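Local atomic coordinates of beta 1-3 glucanase (Clostridium beijerinckii NCIMB 8052, PDB entry 5H4E), a protein that probably hydrolyses beta-1,3-glucans, as expected of a glycoside hydrolase family 64 beta-1,3-glucanase. Residues A[139-152]-A[359-371]. Sequence-based numbering, arbitrary orientation.
Sequences AEMAWTNDGLWINT and STLHVADPKYAII
Strand 147-151 pairs antiparallel with strand 361-363, axes 4.8 Å apart, through hydrogen bonds linking Leu148 with Val363 and Ile150 with Leu361 in both directions. Between these pairs lies the non-hydrogen-bonded pair Trp149-His362, whose rings form an offset stack, planes inclined at 21°. The imidazole is also tethered to the backbone: His362 ND1 donates to Leu148 O (3.1 Å) from above the carbonyl plane, while Val363 N reaches the same oxygen in that plane. At the indole's edge, Thr360 CG2 comes 3.6 Å from Trp149 CD1. Strand 361-363 extends the beta-hairpin 136-151 of one sheet, and the chain turns into strand 366-374 of a second sheet, packed over the face carrying Leu148 and Ile150, consistent with the beta-barrel domain of GH64 enzymes. Between these layers Pro366 CG sits 3.6 Å from Leu148 CB and makes a CH-pi contact with the five-membered ring of Trp143, whose indole reaches the proline because chi1 (-176°) sets CG opposite the backbone N. Ile150 CD1 meets Ala369 CB at 4.3 Å. Ser359 OG donates to Thr152 O (2.7 Å), which also accepts from Asn151 ND2 on the opposite face of its plane, and a water bridges Thr152 N to Ser359 O.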
loop_
_atom_site.group_PDB
_atom_site.type_symbol
_atom_site.label_atom_id
_atom_site.label_comp_id
_atom_site.label_asym_id
_atom_site.label_seq_id
_atom_site.Cartn_x
_atom_site.Cartn_y
_atom_site.Cartn_z
ATOM N N ALA A 139 2.113 -7.834 -3.150
ATOM C CA ALA A 139 0.917 -7.414 -3.882
ATOM C C ALA A 139 -0.260 -7.450 -2.920
ATOM O O ALA A 139 -0.347 -8.348 -2.067
ATOM C CB ALA A 139 0.670 -8.327 -5.077
ATOM N N GLU A 140 -1.158 -6.471 -3.017
ATOM C CA GLU A 140 -2.373 -6.479 -2.197
ATOM C C GLU A 140 -3.556 -6.892 -3.067
ATOM O O GLU A 140 -3.625 -6.502 -4.225
ATOM C CB GLU A 140 -2.610 -5.100 -1.570
ATOM C CG GLU A 140 -1.471 -4.702 -0.628
ATOM C CD GLU A 140 -1.598 -3.302 -0.070
ATOM O OE1 GLU A 140 -2.177 -2.430 -0.745
ATOM O OE2 GLU A 140 -1.080 -3.072 1.042
ATOM N N MET A 141 -4.474 -7.696 -2.534
ATOM C CA MET A 141 -5.613 -8.101 -3.362
ATOM C C MET A 141 -6.819 -8.521 -2.546
ATOM O O MET A 141 -6.702 -8.900 -1.381
ATOM C CB MET A 141 -5.224 -9.240 -4.302
ATOM C CG MET A 141 -5.272 -10.594 -3.667
ATOM S SD MET A 141 -3.873 -11.555 -4.242
ATOM C CE MET A 141 -2.633 -10.763 -3.241
ATOM N N ALA A 142 -7.986 -8.411 -3.167
ATOM C CA ALA A 142 -9.210 -8.952 -2.589
ATOM C C ALA A 142 -10.115 -9.378 -3.731
ATOM O O ALA A 142 -10.203 -8.694 -4.753
ATOM C CB ALA A 142 -9.894 -7.937 -1.702
ATOM N N TRP A 143 -10.756 -10.526 -3.567
ATOM C CA TRP A 143 -11.684 -11.016 -4.562
ATOM C C TRP A 143 -13.002 -11.219 -3.841
ATOM O O TRP A 143 -13.118 -12.095 -2.982
ATOM C CB TRP A 143 -11.174 -12.305 -5.196
ATOM C CG TRP A 143 -12.033 -12.841 -6.304
ATOM C CD1 TRP A 143 -13.009 -12.179 -7.001
ATOM C CD2 TRP A 143 -11.990 -14.166 -6.829
ATOM N NE1 TRP A 143 -13.578 -13.022 -7.934
ATOM C CE2 TRP A 143 -12.969 -14.249 -7.844
ATOM C CE3 TRP A 143 -11.223 -15.297 -6.533
ATOM C CZ2 TRP A 143 -13.184 -15.415 -8.573
ATOM C CZ3 TRP A 143 -11.443 -16.451 -7.249
ATOM C CH2 TRP A 143 -12.418 -16.505 -8.256
ATOM N N THR A 144 -13.979 -10.383 -4.172
ATOM C CA THR A 144 -15.250 -10.376 -3.462
ATOM C C THR A 144 -16.404 -10.597 -4.417
ATOM O O THR A 144 -16.199 -10.905 -5.592
ATOM C CB THR A 144 -15.465 -9.050 -2.733
ATOM O OG1 THR A 144 -15.611 -8.006 -3.703
ATOM C CG2 THR A 144 -14.266 -8.737 -1.836
ATOM N N ASN A 145 -17.617 -10.412 -3.910
ATOM C CA ASN A 145 -18.818 -10.506 -4.731
ATOM C C ASN A 145 -18.821 -9.510 -5.899
ATOM O O ASN A 145 -19.532 -9.693 -6.889
ATOM C CB ASN A 145 -20.056 -10.280 -3.860
ATOM C CG ASN A 145 -21.344 -10.387 -4.645
ATOM O OD1 ASN A 145 -21.531 -11.331 -5.420
ATOM N ND2 ASN A 145 -22.241 -9.411 -4.461
ATOM N N ASP A 146 -18.007 -8.467 -5.779
ATOM C CA ASP A 146 -17.985 -7.382 -6.751
ATOM C C ASP A 146 -16.771 -7.406 -7.682
ATOM O O ASP A 146 -16.556 -6.464 -8.444
ATOM C CB ASP A 146 -18.051 -6.047 -6.018
ATOM C CG ASP A 146 -19.301 -5.921 -5.170
ATOM O OD1 ASP A 146 -20.358 -6.437 -5.603
ATOM O OD2 ASP A 146 -19.229 -5.315 -4.078
ATOM N N GLY A 147 -15.992 -8.483 -7.635
ATOM C CA GLY A 147 -14.849 -8.625 -8.522
ATOM C C GLY A 147 -13.534 -8.670 -7.762
ATOM O O GLY A 147 -13.513 -8.787 -6.538
ATOM N N LEU A 148 -12.436 -8.557 -8.495
ATOM C CA LEU A 148 -11.104 -8.665 -7.911
ATOM C C LEU A 148 -10.377 -7.331 -8.025
ATOM O O LEU A 148 -10.433 -6.682 -9.065
ATOM C CB LEU A 148 -10.312 -9.775 -8.606
ATOM C CG LEU A 148 -8.897 -10.137 -8.146
ATOM C CD1 LEU A 148 -8.644 -11.588 -8.514
ATOM C CD2 LEU A 148 -7.879 -9.249 -8.811
ATOM N N TRP A 149 -9.701 -6.935 -6.945
ATOM C CA TRP A 149 -8.815 -5.773 -6.940
ATOM C C TRP A 149 -7.426 -6.283 -6.639
ATOM O O TRP A 149 -7.270 -7.097 -5.746
ATOM C CB TRP A 149 -9.202 -4.750 -5.864
ATOM C CG TRP A 149 -10.434 -3.953 -6.128
ATOM C CD1 TRP A 149 -10.501 -2.624 -6.478
ATOM C CD2 TRP A 149 -11.786 -4.412 -6.041
ATOM N NE1 TRP A 149 -11.810 -2.241 -6.621
ATOM C CE2 TRP A 149 -12.620 -3.317 -6.362
ATOM C CE3 TRP A 149 -12.374 -5.642 -5.733
ATOM C CZ2 TRP A 149 -14.012 -3.417 -6.377
ATOM C CZ3 TRP A 149 -13.763 -5.741 -5.756
ATOM C CH2 TRP A 149 -14.563 -4.632 -6.072
ATOM N N ILE A 150 -6.420 -5.826 -7.368
ATOM C CA ILE A 150 -5.063 -6.232 -7.046
ATOM C C ILE A 150 -4.143 -5.056 -7.344
ATOM O O ILE A 150 -4.396 -4.291 -8.280
ATOM C CB ILE A 150 -4.654 -7.519 -7.823
ATOM C CG1 ILE A 150 -3.230 -7.944 -7.460
ATOM C CG2 ILE A 150 -4.821 -7.333 -9.347
ATOM C CD1 ILE A 150 -2.895 -9.366 -7.875
ATOM N N ASN A 151 -3.121 -4.851 -6.513
ATOM C CA ASN A 151 -2.231 -3.710 -6.737
ATOM C C ASN A 151 -0.828 -3.916 -6.175
ATOM O O ASN A 151 -0.642 -4.635 -5.183
ATOM C CB ASN A 151 -2.831 -2.417 -6.135
ATOM C CG ASN A 151 -3.084 -2.525 -4.635
ATOM O OD1 ASN A 151 -4.136 -2.996 -4.211
ATOM N ND2 ASN A 151 -2.116 -2.088 -3.823
ATOM N N THR A 152 0.148 -3.297 -6.837
ATOM C CA THR A 152 1.449 -3.046 -6.221
ATOM C C THR A 152 1.283 -1.916 -5.217
ATOM O O THR A 152 0.303 -1.159 -5.274
ATOM C CB THR A 152 2.514 -2.634 -7.243
ATOM O OG1 THR A 152 2.193 -1.345 -7.793
ATOM C CG2 THR A 152 2.629 -3.648 -8.368
ATOM N N SER A 359 -2.186 2.281 -8.433
ATOM C CA SER A 359 -1.853 1.126 -9.251
ATOM C C SER A 359 -2.938 0.052 -9.189
ATOM O O SER A 359 -2.706 -1.095 -9.581
ATOM C CB SER A 359 -0.522 0.544 -8.773
ATOM O OG SER A 359 -0.613 0.281 -7.378
ATOM N N THR A 360 -4.115 0.406 -8.680
ATOM C CA THR A 360 -5.163 -0.599 -8.513
ATOM C C THR A 360 -5.675 -1.097 -9.853
ATOM O O THR A 360 -6.103 -0.307 -10.688
ATOM C CB THR A 360 -6.367 -0.075 -7.703
ATOM O OG1 THR A 360 -5.970 0.158 -6.345
ATOM C CG2 THR A 360 -7.502 -1.126 -7.708
ATOM N N LEU A 361 -5.605 -2.409 -10.037
ATOM C CA LEU A 361 -6.254 -3.107 -11.146
ATOM C C LEU A 361 -7.546 -3.726 -10.633
ATOM O O LEU A 361 -7.591 -4.233 -9.513
ATOM C CB LEU A 361 -5.337 -4.199 -11.721
ATOM C CG LEU A 361 -3.989 -3.737 -12.284
ATOM C CD1 LEU A 361 -2.927 -4.796 -12.053
ATOM C CD2 LEU A 361 -4.119 -3.451 -13.758
ATOM N N HIS A 362 -8.597 -3.692 -11.448
ATOM C CA HIS A 362 -9.891 -4.211 -11.021
ATOM C C HIS A 362 -10.709 -4.722 -12.196
ATOM O O HIS A 362 -10.765 -4.074 -13.244
ATOM C CB HIS A 362 -10.675 -3.129 -10.281
ATOM C CG HIS A 362 -12.135 -3.426 -10.141
ATOM N ND1 HIS A 362 -12.615 -4.486 -9.400
ATOM C CD2 HIS A 362 -13.222 -2.786 -10.634
ATOM C CE1 HIS A 362 -13.935 -4.493 -9.452
ATOM N NE2 HIS A 362 -14.328 -3.471 -10.193
ATOM N N VAL A 363 -11.340 -5.880 -12.017
ATOM C CA VAL A 363 -12.298 -6.383 -13.001
ATOM C C VAL A 363 -13.285 -7.345 -12.338
ATOM O O VAL A 363 -12.952 -8.059 -11.383
ATOM C CB VAL A 363 -11.598 -7.091 -14.189
ATOM C CG1 VAL A 363 -11.072 -8.449 -13.764
ATOM C CG2 VAL A 363 -12.560 -7.225 -15.382
ATOM N N ALA A 364 -14.510 -7.351 -12.848
ATOM C CA ALA A 364 -15.580 -8.148 -12.259
ATOM C C ALA A 364 -15.294 -9.633 -12.385
ATOM O O ALA A 364 -15.637 -10.425 -11.502
ATOM C CB ALA A 364 -16.914 -7.819 -12.930
ATOM N N ASP A 365 -14.691 -10.005 -13.510
ATOM C CA ASP A 365 -14.550 -11.406 -13.896
ATOM C C ASP A 365 -13.095 -11.793 -14.160
ATOM O O ASP A 365 -12.712 -12.056 -15.287
ATOM C CB ASP A 365 -15.411 -11.698 -15.138
ATOM C CG ASP A 365 -15.043 -10.818 -16.344
ATOM O OD1 ASP A 365 -14.499 -9.699 -16.152
ATOM O OD2 ASP A 365 -15.309 -11.250 -17.491
ATOM N N PRO A 366 -12.280 -11.841 -13.102
ATOM C CA PRO A 366 -10.842 -12.080 -13.250
ATOM C C PRO A 366 -10.529 -13.492 -13.735
ATOM O O PRO A 366 -11.207 -14.441 -13.330
ATOM C CB PRO A 366 -10.314 -11.863 -11.826
ATOM C CG PRO A 366 -11.464 -12.231 -10.957
ATOM C CD PRO A 366 -12.684 -11.761 -11.689
ATOM N N LYS A 367 -9.517 -13.612 -14.594
ATOM C CA LYS A 367 -9.021 -14.900 -15.079
ATOM C C LYS A 367 -7.680 -15.223 -14.436
ATOM O O LYS A 367 -7.527 -16.248 -13.762
ATOM C CB LYS A 367 -8.879 -14.871 -16.599
ATOM C CG LYS A 367 -8.595 -16.211 -17.247
ATOM C CD LYS A 367 -8.467 -16.018 -18.751
ATOM C CE LYS A 367 -8.304 -17.331 -19.486
ATOM N NZ LYS A 367 -8.612 -17.151 -20.940
ATOM N N TYR A 368 -6.707 -14.341 -14.634
ATOM C CA TYR A 368 -5.413 -14.517 -13.984
ATOM C C TYR A 368 -4.661 -13.196 -13.907
ATOM O O TYR A 368 -5.015 -12.230 -14.593
ATOM C CB TYR A 368 -4.564 -15.573 -14.720
ATOM C CG TYR A 368 -4.127 -15.167 -16.116
ATOM C CD1 TYR A 368 -4.871 -15.542 -17.235
ATOM C CD2 TYR A 368 -2.963 -14.430 -16.319
ATOM C CE1 TYR A 368 -4.479 -15.181 -18.507
ATOM C CE2 TYR A 368 -2.568 -14.054 -17.600
ATOM C CZ TYR A 368 -3.332 -14.439 -18.684
ATOM O OH TYR A 368 -2.947 -14.079 -19.956
ATOM N N ALA A 369 -3.613 -13.171 -13.080
ATOM C CA ALA A 369 -2.679 -12.045 -13.060
ATOM C C ALA A 369 -1.248 -12.542 -13.154
ATOM O O ALA A 369 -0.922 -13.628 -12.674
ATOM C CB ALA A 369 -2.867 -11.181 -11.790
ATOM N N ILE A 370 -0.402 -11.756 -13.814
ATOM C CA ILE A 370 1.033 -12.015 -13.821
ATOM C C ILE A 370 1.728 -11.039 -12.878
ATOM O O ILE A 370 1.554 -9.825 -13.008
ATOM C CB ILE A 370 1.673 -11.845 -15.220
ATOM C CG1 ILE A 370 0.979 -12.705 -16.289
ATOM C CG2 ILE A 370 3.177 -12.104 -15.139
ATOM C CD1 ILE A 370 1.072 -14.172 -16.053
ATOM N N ILE A 371 2.515 -11.552 -11.939
ATOM C CA ILE A 371 3.267 -10.659 -11.071
ATOM C C ILE A 371 4.722 -10.681 -11.507
ATOM O O ILE A 371 5.452 -11.654 -11.309
ATOM C CB ILE A 371 3.092 -11.029 -9.606
ATOM C CG1 ILE A 371 1.584 -11.068 -9.303
ATOM C CG2 ILE A 371 3.781 -10.000 -8.704
ATOM C CD1 ILE A 371 1.236 -11.634 -7.958
HETATM O O HOH W 1 -15.795 -12.474 -9.596
HETATM O O HOH W 2 -0.513 -2.932 -9.634
#